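Local coordinates for CRISPR-associated protein CasA/Cse1 (PDB 4AN8) that forms part of the Cascade ribonucleoprotein complex of type I-E CRISPR immunity, which probably targets invading nucleic acids such as viral and plasmid DNA, at residues A[55-60]-A[201-206]; A[61-66]-A[92-97]. All coordinates share one frame; numbering follows the deposited sequence.

Contact 1: residues A[55-60]-A[201-206]; sequences VLHRLL and ETLLLN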
ATOM      1  N   VAL A  55      -1.000   0.792   8.090  1.00 13.32           N
ATOM      2  CA  VAL A  55      -0.219   0.726   9.328  1.00 13.32           C
ATOM      3  C   VAL A  55      -0.952   0.047  10.468  1.00 13.32           C
ATOM      4  O   VAL A  55      -0.317  -0.624  11.271  1.00 13.32           O
ATOM      5  CB  VAL A  55       0.305   2.093   9.812  1.00 12.70           C
ATOM      6  CG1 VAL A  55       1.229   2.677   8.815  1.00 12.70           C
ATOM      7  CG2 VAL A  55      -0.846   3.056  10.153  1.00 12.70           C
ATOM      8  N   LEU A  56      -2.274   0.169  10.528  1.00 16.64           N
ATOM      9  CA  LEU A  56      -3.021  -0.524  11.573  1.00 16.64           C
ATOM     10  C   LEU A  56      -2.873  -2.049  11.428  1.00 16.64           C
ATOM     11  O   LEU A  56      -2.616  -2.745  12.422  1.00 16.64           O
ATOM     12  CB  LEU A  56      -4.485  -0.084  11.610  1.00 20.54           C
ATOM     13  CG  LEU A  56      -4.747   1.382  11.999  1.00 20.54           C
ATOM     14  CD1 LEU A  56      -6.198   1.828  11.698  1.00 20.54           C
ATOM     15  CD2 LEU A  56      -4.406   1.619  13.435  1.00 20.54           C
ATOM     16  N   HIS A  57      -2.969  -2.562  10.200  1.00 19.71           N
ATOM     17  CA  HIS A  57      -2.696  -3.980   9.958  1.00 19.71           C
ATOM     18  C   HIS A  57      -1.264  -4.353  10.298  1.00 19.71           C
ATOM     19  O   HIS A  57      -1.039  -5.424  10.857  1.00 19.71           O
ATOM     20  CB  HIS A  57      -2.940  -4.377   8.502  1.00 16.12           C
ATOM     21  CG  HIS A  57      -4.379  -4.459   8.138  1.00 16.12           C
ATOM     22  ND1 HIS A  57      -5.066  -3.398   7.589  1.00 16.12           N
ATOM     23  CD2 HIS A  57      -5.278  -5.463   8.272  1.00 16.12           C
ATOM     24  CE1 HIS A  57      -6.324  -3.751   7.389  1.00 16.12           C
ATOM     25  NE2 HIS A  57      -6.474  -5.000   7.785  1.00 16.12           N
ATOM     26  N   ARG A  58      -0.299  -3.498   9.948  1.00 20.44           N
ATOM     27  CA  ARG A  58       1.122  -3.839  10.177  1.00 20.44           C
ATOM     28  C   ARG A  58       1.481  -3.877  11.666  1.00 20.44           C
ATOM     29  O   ARG A  58       2.248  -4.730  12.092  1.00 20.44           O
ATOM     30  CB  ARG A  58       2.082  -2.921   9.398  1.00 17.68           C
ATOM     31  CG  ARG A  58       1.902  -3.002   7.877  1.00 17.68           C
ATOM     32  CD  ARG A  58       2.418  -1.747   7.129  1.00 17.68           C
ATOM     33  NE  ARG A  58       3.871  -1.599   7.258  1.00 17.68           N
ATOM     34  CZ  ARG A  58       4.757  -2.294   6.548  1.00 17.68           C
ATOM     35  NH1 ARG A  58       4.336  -3.184   5.666  1.00 17.68           N
ATOM     36  NH2 ARG A  58       6.064  -2.108   6.733  1.00 17.68           N
ATOM     37  N   LEU A  59       0.917  -2.962  12.446  1.00 17.47           N
ATOM     38  CA  LEU A  59       1.050  -3.012  13.897  1.00 17.47           C
ATOM     39  C   LEU A  59       0.431  -4.313  14.490  1.00 17.47           C
ATOM     40  O   LEU A  59       1.065  -5.008  15.292  1.00 17.47           O
ATOM     41  CB  LEU A  59       0.436  -1.770  14.522  1.00 19.09           C
ATOM     42  CG  LEU A  59       0.491  -1.719  16.057  1.00 19.09           C
ATOM     43  CD1 LEU A  59       1.933  -1.857  16.561  1.00 19.09           C
ATOM     44  CD2 LEU A  59      -0.154  -0.414  16.609  1.00 19.09           C
ATOM     45  N   LEU A  60      -0.788  -4.655  14.072  1.00 17.46           N
ATOM     46  CA  LEU A  60      -1.422  -5.879  14.555  1.00 17.46           C
ATOM     47  C   LEU A  60      -0.587  -7.110  14.199  1.00 17.46           C
ATOM     48  O   LEU A  60      -0.399  -7.996  15.035  1.00 17.46           O
ATOM     49  CB  LEU A  60      -2.843  -6.052  13.997  1.00 16.84           C
ATOM     50  CG  LEU A  60      -3.828  -4.994  14.505  1.00 16.84           C
ATOM     51  CD1 LEU A  60      -5.208  -5.262  13.961  1.00 16.84           C
ATOM     52  CD2 LEU A  60      -3.827  -4.923  16.034  1.00 16.84           C
ATOM     53  N   GLU A 201      -9.682 -13.237   9.045  1.00 19.63           N
ATOM     54  CA  GLU A 201      -9.205 -13.794   7.780  1.00 19.63           C
ATOM     55  C   GLU A 201      -8.108 -12.910   7.192  1.00 19.63           C
ATOM     56  O   GLU A 201      -7.070 -13.404   6.721  1.00 19.63           O
ATOM     57  CB  GLU A 201     -10.350 -13.968   6.778  1.00 29.54           C
ATOM     58  CG  GLU A 201     -11.386 -14.991   7.230  1.00 29.54           C
ATOM     59  CD  GLU A 201     -12.541 -15.214   6.234  1.00 29.54           C
ATOM     60  OE1 GLU A 201     -12.643 -14.527   5.194  1.00 29.54           O
ATOM     61  OE2 GLU A 201     -13.369 -16.097   6.511  1.00 29.54           O
ATOM     62  N   THR A 202      -8.343 -11.600   7.241  1.00 21.14           N
ATOM     63  CA  THR A 202      -7.400 -10.659   6.665  1.00 21.14           C
ATOM     64  C   THR A 202      -6.035 -10.775   7.357  1.00 21.14           C
ATOM     65  O   THR A 202      -5.027 -10.985   6.686  1.00 21.14           O
ATOM     66  CB  THR A 202      -7.942  -9.223   6.683  1.00 17.82           C
ATOM     67  OG1 THR A 202      -9.095  -9.167   5.839  1.00 17.82           O
ATOM     68  CG2 THR A 202      -6.877  -8.233   6.161  1.00 17.82           C
ATOM     69  N   LEU A 203      -6.008 -10.678   8.679  1.00 22.00           N
ATOM     70  CA  LEU A 203      -4.761 -10.931   9.403  1.00 22.00           C
ATOM     71  C   LEU A 203      -4.125 -12.269   9.007  1.00 22.00           C
ATOM     72  O   LEU A 203      -2.934 -12.326   8.717  1.00 22.00           O
ATOM     73  CB  LEU A 203      -4.970 -10.860  10.925  1.00 18.18           C
ATOM     74  CG  LEU A 203      -5.324  -9.451  11.404  1.00 18.18           C
ATOM     75  CD1 LEU A 203      -5.565  -9.405  12.892  1.00 18.18           C
ATOM     76  CD2 LEU A 203      -4.251  -8.402  10.993  1.00 18.18           C
ATOM     77  N   LEU A 204      -4.907 -13.346   8.970  1.00 22.38           N
ATOM     78  CA  LEU A 204      -4.366 -14.655   8.569  1.00 22.38           C
ATOM     79  C   LEU A 204      -3.756 -14.679   7.143  1.00 22.38           C
ATOM     80  O   LEU A 204      -2.728 -15.331   6.904  1.00 22.38           O
ATOM     81  CB  LEU A 204      -5.436 -15.746   8.694  1.00 18.61           C
ATOM     82  CG  LEU A 204      -5.873 -16.118  10.120  1.00 18.61           C
ATOM     83  CD1 LEU A 204      -7.125 -17.012  10.111  1.00 18.61           C
ATOM     84  CD2 LEU A 204      -4.728 -16.784  10.890  1.00 18.61           C
ATOM     85  N   LEU A 205      -4.411 -13.980   6.206  1.00 19.77           N
ATOM     86  CA  LEU A 205      -3.952 -13.892   4.836  1.00 19.77           C
ATOM     87  C   LEU A 205      -2.654 -13.093   4.704  1.00 19.77           C
ATOM     88  O   LEU A 205      -1.987 -13.170   3.676  1.00 19.77           O
ATOM     89  CB  LEU A 205      -5.043 -13.296   3.941  1.00 20.71           C
ATOM     90  CG  LEU A 205      -6.285 -14.170   3.730  1.00 20.71           C
ATOM     91  CD1 LEU A 205      -7.482 -13.338   3.299  1.00 20.71           C
ATOM     92  CD2 LEU A 205      -5.995 -15.289   2.748  1.00 20.71           C
ATOM     93  N   ASN A 206      -2.292 -12.341   5.747  1.00 19.07           N
ATOM     94  CA  ASN A 206      -1.064 -11.540   5.723  1.00 19.07           C
ATOM     95  C   ASN A 206      -0.010 -12.060   6.691  1.00 19.07           C
ATOM     96  O   ASN A 206       1.074 -11.481   6.786  1.00 19.07           O
ATOM     97  CB  ASN A 206      -1.359 -10.063   6.030  1.00 18.26           C
ATOM     98  CG  ASN A 206      -2.048  -9.357   4.877  1.00 18.26           C
ATOM     99  OD1 ASN A 206      -1.388  -8.776   4.020  1.00 18.26           O
ATOM    100  ND2 ASN A 206      -3.382  -9.434   4.835  1.00 18.26           N
TER
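Leu203 and His57 carry this helix–helix packing in the large N-terminal portion of Cse1, where helix 50-67 meets the short helix 199-206. The segment axes approach to 10.7 Å and cross at -71°; the two segments bury 177 Å² between them, through four buried side chains and without a hydrogen bond from one to the other. Leu203 gives up most area. Its CB is not aimed at the other helix, but the CD2 branch reaches back to it and fits between two residues one turn apart: it lies near the plane of the His57 imidazole, at the edge, 4.1 Å from His57 CD2, and the same methyl lies 4.1 Å from Leu60 CB. His57 points its CB at helix 199-206. With CG anti to its own carbonyl carbon (chi1 -74°), the ring extends far enough for NE2 to come 3.6 Å from Thr202 CG2, a methyl that approaches obliquely to the ring. The other ring nitrogen, ND1, is bonded to the backbone oxygen of Glu53 in the preceding turn, which restrains the ring's rotation and helps keep the CD2–NE2 side turned to Thr202 and Leu203. Thr202 divides its branches: the methyl serves the histidine, whereas OG1 is hydrogen-bonded to the backbone N of Gly196. Leu193, on strand 191-195, also packs on His57. Within segment 201-206, Asn206 ND2 donates to Thr202 O at 2.9 Å, nearly straight at 169°, from above the carbonyl plane, and it is also hydrogen-bonded to Pro194 O.

Contact 2: residues A[61-66]-A[92-97]; sequences LAVLHR and RDYLNR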
ATOM      1  N   LEU A  61      -0.120  -7.164  12.949  1.00 16.84           N
ATOM      2  CA  LEU A  61       0.743  -8.251  12.493  1.00 16.84           C
ATOM      3  C   LEU A  61       2.051  -8.341  13.297  1.00 16.84           C
ATOM      4  O   LEU A  61       2.508  -9.432  13.613  1.00 16.84           O
ATOM      5  CB  LEU A  61       1.059  -8.093  11.014  1.00 16.25           C
ATOM      6  CG  LEU A  61      -0.174  -8.274  10.129  1.00 16.25           C
ATOM      7  CD1 LEU A  61       0.051  -7.601   8.740  1.00 16.25           C
ATOM      8  CD2 LEU A  61      -0.510  -9.759   9.993  1.00 16.25           C
ATOM      9  N   ALA A  62       2.654  -7.190  13.605  1.00 18.48           N
ATOM     10  CA  ALA A  62       3.869  -7.170  14.406  1.00 18.48           C
ATOM     11  C   ALA A  62       3.576  -7.857  15.728  1.00 18.48           C
ATOM     12  O   ALA A  62       4.296  -8.764  16.132  1.00 18.48           O
ATOM     13  CB  ALA A  62       4.341  -5.725  14.655  1.00  9.74           C
ATOM     14  N   VAL A  63       2.504  -7.427  16.394  1.00 24.13           N
ATOM     15  CA  VAL A  63       2.135  -8.031  17.658  1.00 24.13           C
ATOM     16  C   VAL A  63       1.896  -9.548  17.534  1.00 24.13           C
ATOM     17  O   VAL A  63       2.393 -10.321  18.349  1.00 24.13           O
ATOM     18  CB  VAL A  63       0.910  -7.351  18.304  1.00 15.14           C
ATOM     19  CG1 VAL A  63       0.524  -8.106  19.546  1.00 15.14           C
ATOM     20  CG2 VAL A  63       1.234  -5.885  18.660  1.00 15.14           C
ATOM     21  N   LEU A  64       1.142  -9.965  16.520  1.00 24.34           N
ATOM     22  CA  LEU A  64       0.849 -11.384  16.313  1.00 24.34           C
ATOM     23  C   LEU A  64       2.096 -12.222  16.109  1.00 24.34           C
ATOM     24  O   LEU A  64       2.253 -13.270  16.734  1.00 24.34           O
ATOM     25  CB  LEU A  64      -0.081 -11.597  15.116  1.00 21.68           C
ATOM     26  CG  LEU A  64      -1.551 -11.263  15.371  1.00 21.68           C
ATOM     27  CD1 LEU A  64      -2.357 -11.110  14.077  1.00 21.68           C
ATOM     28  CD2 LEU A  64      -2.173 -12.315  16.332  1.00 21.68           C
ATOM     29  N   HIS A  65       2.978 -11.776  15.220  1.00 23.20           N
ATOM     30  CA  HIS A  65       4.198 -12.512  14.945  1.00 23.20           C
ATOM     31  C   HIS A  65       5.042 -12.724  16.201  1.00 23.20           C
ATOM     32  O   HIS A  65       5.625 -13.781  16.383  1.00 23.20           O
ATOM     33  CB  HIS A  65       5.036 -11.802  13.896  1.00 20.30           C
ATOM     34  CG  HIS A  65       4.548 -11.997  12.496  1.00 20.30           C
ATOM     35  ND1 HIS A  65       4.090 -13.213  12.032  1.00 20.30           N
ATOM     36  CD2 HIS A  65       4.454 -11.127  11.457  1.00 20.30           C
ATOM     37  CE1 HIS A  65       3.765 -13.093  10.753  1.00 20.30           C
ATOM     38  NE2 HIS A  65       3.981 -11.844  10.381  1.00 20.30           N
ATOM     39  N   ARG A  66       5.131 -11.716  17.052  1.00 22.19           N
ATOM     40  CA  ARG A  66       5.968 -11.832  18.220  1.00 22.19           C
ATOM     41  C   ARG A  66       5.260 -12.663  19.285  1.00 22.19           C
ATOM     42  O   ARG A  66       5.847 -13.567  19.857  1.00 22.19           O
ATOM     43  CB  ARG A  66       6.340 -10.444  18.751  1.00 21.31           C
ATOM     44  CG  ARG A  66       7.087  -9.606  17.738  1.00 21.31           C
ATOM     45  CD  ARG A  66       8.375 -10.314  17.324  1.00 21.31           C
ATOM     46  NE  ARG A  66       9.348 -10.331  18.416  1.00 21.31           N
ATOM     47  CZ  ARG A  66      10.565 -10.847  18.303  1.00 21.31           C
ATOM     48  NH1 ARG A  66      10.944 -11.389  17.146  1.00 21.31           N
ATOM     49  NH2 ARG A  66      11.396 -10.819  19.344  1.00 21.31           N
ATOM     50  N   ARG A  92      -2.561 -12.836  25.140  1.00 31.59           N
ATOM     51  CA  ARG A  92      -2.704 -12.211  26.449  1.00 31.59           C
ATOM     52  C   ARG A  92      -1.376 -12.106  27.193  1.00 31.59           C
ATOM     53  O   ARG A  92      -1.053 -11.062  27.740  1.00 31.59           O
ATOM     54  CB  ARG A  92      -3.703 -12.973  27.306  1.00 45.84           C
ATOM     55  CG  ARG A  92      -5.127 -12.846  26.854  1.00 45.84           C
ATOM     56  CD  ARG A  92      -6.055 -13.444  27.899  1.00 45.84           C
ATOM     57  NE  ARG A  92      -7.311 -13.899  27.318  1.00 45.84           N
ATOM     58  CZ  ARG A  92      -8.373 -13.120  27.151  1.00 45.84           C
ATOM     59  NH1 ARG A  92      -8.319 -11.848  27.519  1.00 45.84           N
ATOM     60  NH2 ARG A  92      -9.489 -13.612  26.618  1.00 45.84           N
ATOM     61  N   ASP A  93      -0.605 -13.185  27.222  1.00 31.70           N
ATOM     62  CA  ASP A  93       0.689 -13.138  27.883  1.00 31.70           C
ATOM     63  C   ASP A  93       1.618 -12.067  27.298  1.00 31.70           C
ATOM     64  O   ASP A  93       2.182 -11.263  28.028  1.00 31.70           O
ATOM     65  CB  ASP A  93       1.367 -14.512  27.868  1.00 50.53           C
ATOM     66  CG  ASP A  93       0.643 -15.531  28.744  1.00 50.53           C
ATOM     67  OD1 ASP A  93      -0.145 -15.117  29.637  1.00 50.53           O
ATOM     68  OD2 ASP A  93       0.863 -16.751  28.536  1.00 50.53           O
ATOM     69  N   TYR A  94       1.779 -12.067  25.982  1.00 23.56           N
ATOM     70  CA  TYR A  94       2.598 -11.063  25.319  1.00 23.56           C
ATOM     71  C   TYR A  94       2.126  -9.644  25.630  1.00 23.56           C
ATOM     72  O   TYR A  94       2.921  -8.796  26.015  1.00 23.56           O
ATOM     73  CB  TYR A  94       2.628 -11.316  23.812  1.00 23.99           C
ATOM     74  CG  TYR A  94       3.619 -10.446  23.081  1.00 23.99           C
ATOM     75  CD1 TYR A  94       3.243  -9.191  22.600  1.00 23.99           C
ATOM     76  CD2 TYR A  94       4.926 -10.871  22.878  1.00 23.99           C
ATOM     77  CE1 TYR A  94       4.130  -8.387  21.943  1.00 23.99           C
ATOM     78  CE2 TYR A  94       5.828 -10.071  22.204  1.00 23.99           C
ATOM     79  CZ  TYR A  94       5.418  -8.822  21.736  1.00 23.99           C
ATOM     80  OH  TYR A  94       6.306  -8.006  21.072  1.00 23.99           O
ATOM     81  N   LEU A  95       0.826  -9.391  25.514  1.00 29.96           N
ATOM     82  CA  LEU A  95       0.291  -8.056  25.799  1.00 29.96           C
ATOM     83  C   LEU A  95       0.468  -7.609  27.270  1.00 29.96           C
ATOM     84  O   LEU A  95       0.695  -6.426  27.567  1.00 29.96           O
ATOM     85  CB  LEU A  95      -1.187  -7.991  25.393  1.00 29.45           C
ATOM     86  CG  LEU A  95      -1.443  -8.018  23.877  1.00 29.45           C
ATOM     87  CD1 LEU A  95      -2.914  -7.852  23.567  1.00 29.45           C
ATOM     88  CD2 LEU A  95      -0.613  -6.938  23.155  1.00 29.45           C
ATOM     89  N   ASN A  96       0.355  -8.557  28.195  1.00 32.88           N
ATOM     90  CA  ASN A  96       0.576  -8.264  29.606  1.00 32.88           C
ATOM     91  C   ASN A  96       2.033  -7.955  29.870  1.00 32.88           C
ATOM     92  O   ASN A  96       2.350  -7.027  30.603  1.00 32.88           O
ATOM     93  CB  ASN A  96       0.095  -9.418  30.483  1.00 53.78           C
ATOM     94  CG  ASN A  96      -1.412  -9.571  30.455  1.00 53.78           C
ATOM     95  OD1 ASN A  96      -2.143  -8.587  30.328  1.00 53.78           O
ATOM     96  ND2 ASN A  96      -1.885 -10.804  30.562  1.00 53.78           N
ATOM     97  N   ARG A  97       2.926  -8.715  29.249  1.00 25.25           N
ATOM     98  CA  ARG A  97       4.361  -8.449  29.378  1.00 25.25           C
ATOM     99  C   ARG A  97       4.807  -7.077  28.827  1.00 25.25           C
ATOM    100  O   ARG A  97       5.689  -6.444  29.395  1.00 25.25           O
ATOM    101  CB  ARG A  97       5.178  -9.565  28.720  1.00 44.01           C
ATOM    102  CG  ARG A  97       6.689  -9.303  28.742  1.00 44.01           C
ATOM    103  CD  ARG A  97       7.470 -10.393  28.014  1.00 44.01           C
ATOM    104  NE  ARG A  97       7.458 -11.635  28.779  1.00 44.01           N
ATOM    105  CZ  ARG A  97       7.715 -12.831  28.267  1.00 44.01           C
ATOM    106  NH1 ARG A  97       8.000 -12.939  26.975  1.00 44.01           N
ATOM    107  NH2 ARG A  97       7.689 -13.913  29.048  1.00 44.01           N
TER
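Tyr94 reaches across from helix 88-98 and lays its phenol against the last turn of helix 50-67, obliquely to the side chain of Arg66. The approach is made by Arg66 CB, which lies 3.4 Å from Tyr94 OH and 3.5 Å from Tyr94 CE2, and no hydrogen bond joins the two residues, which is van der Waals packing against the phenol end. The guanidinium takes no share in a stack: its plane stands 78° from that of the ring. Arg66 CB points toward helix 88-98, but bends at chi2 and chi3 lead the rest of the chain away, and NH2 forms a salt bridge with Glu220. That carboxylate also joins the tyrosine, as Tyr94 OH is hydrogen-bonded to Glu220 OE2 and to Trp219 NE1, so the hydroxyl and the guanidinium share an acidic partner although they make no hydrogen bond to each other. Tyr94 CG is anti to the backbone N (chi1 -171°), an extension that brings one ring face over to the carbonyl oxygen of Val63. The valine's CG1 methyl meets the ring at Tyr94 CD1, 4.2 Å away, and Leu95 CD2 at 4.0 Å, the valine and leucine side chains crossing at about a right angle. Leu36 of helix 32-37 packs on Val63 as well. With segment axes 10.2 Å apart and 111° between their directions, this is steeply crossed helix–helix packing, a small apolar contact bordered by a tyrosine–glutamate–arginine polar network.

Overall arrangement
From the N terminus, after several short strands and helix 32-37, the chain enters helix 50-67, which supplies one segment to each contact: 55-60 to contact 1 and, directly after it, 61-66 to contact 2. Contact 2 closes the shorter loop, returning after 25 residues with helix 88-98. Contact 1 closes only when helix 199-206 arrives, 140 residues after 55-60, so the smaller loop lies wholly within the larger. The contacts meet directly: Leu203 CD1 of contact 1 is 3.8 Å from Leu64 CD1 of segment 61-66. Helix 50-67 thus joins helix 88-98 to helix 199-206, the centre of contact 2 lying about 24 Å from the chain's centre and that of contact 1 about 12 Å.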